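Side-chain contact in Esterase/lipase (Uncultured bacterium, PDB 3K6K), which probably hydrolyses carboxylic ester bonds, as an alpha/beta-hydrolase of the hormone-sensitive lipase family: residues L36-K41 with L121-P126. Numbering follows the deposited sequence.
Sequences LPLDQK and LAPENP
Leu38, in the first turn of helix 38-49, faces Pro123 in the loop between strand 113-117 and helix 129-145, and their CA atoms, 9.7 Å apart, are the nearest pair between the two backbones. A gap this wide has to be bridged by side chains. Leu38 reaches across part of it, and the Pro123 ring meets it: the CB of Leu38 points at the loop, and with CG anti to the backbone N (chi1 179°) the branched end extends outward from the helix. There CD2 meets CD of Pro123 at 3.7 Å, the methyl coming end-on to this corner of the proline ring. The same methyl passes 4.4 Å from the carbonyl O of Ala122, a loose approach. Proline suits the loop position because it tolerates the cis peptide bond found before it far better than other residues do; the resulting bend probably helps to place CD toward the leucine. Asn125 N donates to Leu121 O at 3.0 Å within the same loop. On the helix side, Pro37 occupies the N-cap; it needs no N-H there, while its carbonyl accepts Lys41 N at 2.8 Å and starts the helical bonding. Other contacts lie alongside: Leu38 also packs on Ile92, and Arg42, one turn further along the helix, touches Pro123 and forms a salt bridge with Glu124. That ion pair is directional, whereas the contact between Leu38 and Pro123, methyl against ring methylene, rests on dispersion and on the burial of a small area, 64 Å² between the two segments, and sets little preference of orientation.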
loop_
_atom_site.group_PDB
_atom_site.type_symbol
_atom_site.label_atom_id
_atom_site.label_comp_id
_atom_site.label_asym_id
_atom_site.label_seq_id
_atom_site.Cartn_x
_atom_site.Cartn_y
_atom_site.Cartn_z
ATOM N N LEU A 36 0.859 -35.815 -0.696
ATOM C CA LEU A 36 -0.071 -36.300 0.296
ATOM C C LEU A 36 -1.442 -36.366 -0.343
ATOM O O LEU A 36 -1.740 -35.575 -1.206
ATOM C CB LEU A 36 -0.128 -35.440 1.573
ATOM C CG LEU A 36 0.331 -36.020 2.915
ATOM C CD1 LEU A 36 -0.508 -35.488 4.093
ATOM C CD2 LEU A 36 0.362 -37.542 2.939
ATOM N N PRO A 37 -2.262 -37.345 0.077
ATOM C CA PRO A 37 -3.617 -37.344 -0.405
ATOM C C PRO A 37 -4.316 -36.096 0.103
ATOM O O PRO A 37 -4.108 -35.674 1.252
ATOM C CB PRO A 37 -4.220 -38.617 0.222
ATOM C CG PRO A 37 -3.084 -39.501 0.444
ATOM C CD PRO A 37 -1.928 -38.604 0.773
ATOM N N LEU A 38 -5.152 -35.513 -0.734
ATOM C CA LEU A 38 -5.807 -34.319 -0.335
ATOM C C LEU A 38 -6.710 -34.468 0.886
ATOM O O LEU A 38 -6.727 -33.553 1.697
ATOM C CB LEU A 38 -6.511 -33.672 -1.519
ATOM C CG LEU A 38 -7.258 -32.392 -1.198
ATOM C CD1 LEU A 38 -6.222 -31.415 -0.693
ATOM C CD2 LEU A 38 -7.915 -31.924 -2.491
ATOM N N ASP A 39 -7.420 -35.595 1.068
ATOM C CA ASP A 39 -8.162 -35.845 2.331
ATOM C C ASP A 39 -7.254 -35.903 3.546
ATOM O O ASP A 39 -7.674 -35.569 4.651
ATOM C CB ASP A 39 -9.000 -37.139 2.300
ATOM C CG ASP A 39 -8.173 -38.377 1.896
ATOM O OD1 ASP A 39 -8.317 -39.432 2.556
ATOM O OD2 ASP A 39 -7.357 -38.283 0.953
ATOM N N GLN A 40 -6.019 -36.358 3.353
ATOM C CA GLN A 40 -5.060 -36.404 4.469
ATOM C C GLN A 40 -4.478 -35.007 4.739
ATOM O O GLN A 40 -4.262 -34.623 5.882
ATOM C CB GLN A 40 -3.926 -37.364 4.150
ATOM C CG GLN A 40 -3.992 -38.680 4.866
ATOM C CD GLN A 40 -2.945 -39.632 4.314
ATOM O OE1 GLN A 40 -3.274 -40.527 3.537
ATOM N NE2 GLN A 40 -1.668 -39.423 4.683
ATOM N N LYS A 41 -4.241 -34.257 3.682
ATOM C CA LYS A 41 -3.713 -32.920 3.828
ATOM C C LYS A 41 -4.736 -32.091 4.648
ATOM O O LYS A 41 -4.388 -31.415 5.615
ATOM C CB LYS A 41 -3.429 -32.357 2.439
ATOM C CG LYS A 41 -2.426 -31.211 2.339
ATOM C CD LYS A 41 -1.961 -30.930 0.824
ATOM C CE LYS A 41 -0.918 -31.971 0.252
ATOM N NZ LYS A 41 -0.186 -31.530 -0.989
ATOM N N LEU A 121 -15.503 -26.299 -1.050
ATOM C CA LEU A 121 -14.168 -26.534 -1.619
ATOM C C LEU A 121 -14.121 -27.312 -2.905
ATOM O O LEU A 121 -15.050 -28.005 -3.227
ATOM C CB LEU A 121 -13.336 -27.318 -0.612
ATOM C CG LEU A 121 -12.829 -26.478 0.537
ATOM C CD1 LEU A 121 -11.943 -27.398 1.360
ATOM C CD2 LEU A 121 -12.052 -25.214 -0.034
ATOM N N ALA A 122 -12.990 -27.242 -3.598
ATOM C CA ALA A 122 -12.720 -28.025 -4.781
ATOM C C ALA A 122 -11.665 -29.091 -4.422
ATOM O O ALA A 122 -10.972 -28.934 -3.419
ATOM C CB ALA A 122 -12.210 -27.124 -5.865
ATOM N N PRO A 123 -11.532 -30.183 -5.221
ATOM C CA PRO A 123 -12.206 -30.463 -6.470
ATOM C C PRO A 123 -13.627 -31.024 -6.329
ATOM O O PRO A 123 -14.315 -31.169 -7.340
ATOM C CB PRO A 123 -11.279 -31.475 -7.124
ATOM C CG PRO A 123 -10.842 -32.299 -5.998
ATOM C CD PRO A 123 -10.673 -31.318 -4.831
ATOM N N GLU A 124 -14.115 -31.301 -5.119
ATOM C CA GLU A 124 -15.497 -31.772 -5.082
ATOM C C GLU A 124 -16.309 -30.764 -5.890
ATOM O O GLU A 124 -16.752 -31.079 -6.993
ATOM C CB GLU A 124 -16.068 -32.074 -3.692
ATOM C CG GLU A 124 -15.469 -31.318 -2.520
ATOM C CD GLU A 124 -14.162 -31.921 -2.037
ATOM O OE1 GLU A 124 -13.122 -31.731 -2.718
ATOM O OE2 GLU A 124 -14.191 -32.579 -0.983
ATOM N N ASN A 125 -16.351 -29.524 -5.409
ATOM C CA ASN A 125 -17.085 -28.474 -6.037
ATOM C C ASN A 125 -16.160 -27.381 -6.589
ATOM O O ASN A 125 -15.679 -26.554 -5.816
ATOM C CB ASN A 125 -18.051 -27.902 -5.019
ATOM C CG ASN A 125 -18.777 -28.989 -4.203
ATOM O OD1 ASN A 125 -18.256 -29.484 -3.189
ATOM N ND2 ASN A 125 -19.990 -29.317 -4.612
ATOM N N PRO A 126 -15.907 -27.360 -7.918
ATOM C CA PRO A 126 -15.051 -26.363 -8.581
ATOM C C PRO A 126 -15.691 -24.962 -8.775
ATOM O O PRO A 126 -16.853 -24.738 -8.425
ATOM C CB PRO A 126 -14.793 -26.981 -9.968
ATOM C CG PRO A 126 -15.421 -28.353 -9.928
ATOM C CD PRO A 126 -16.485 -28.288 -8.896
#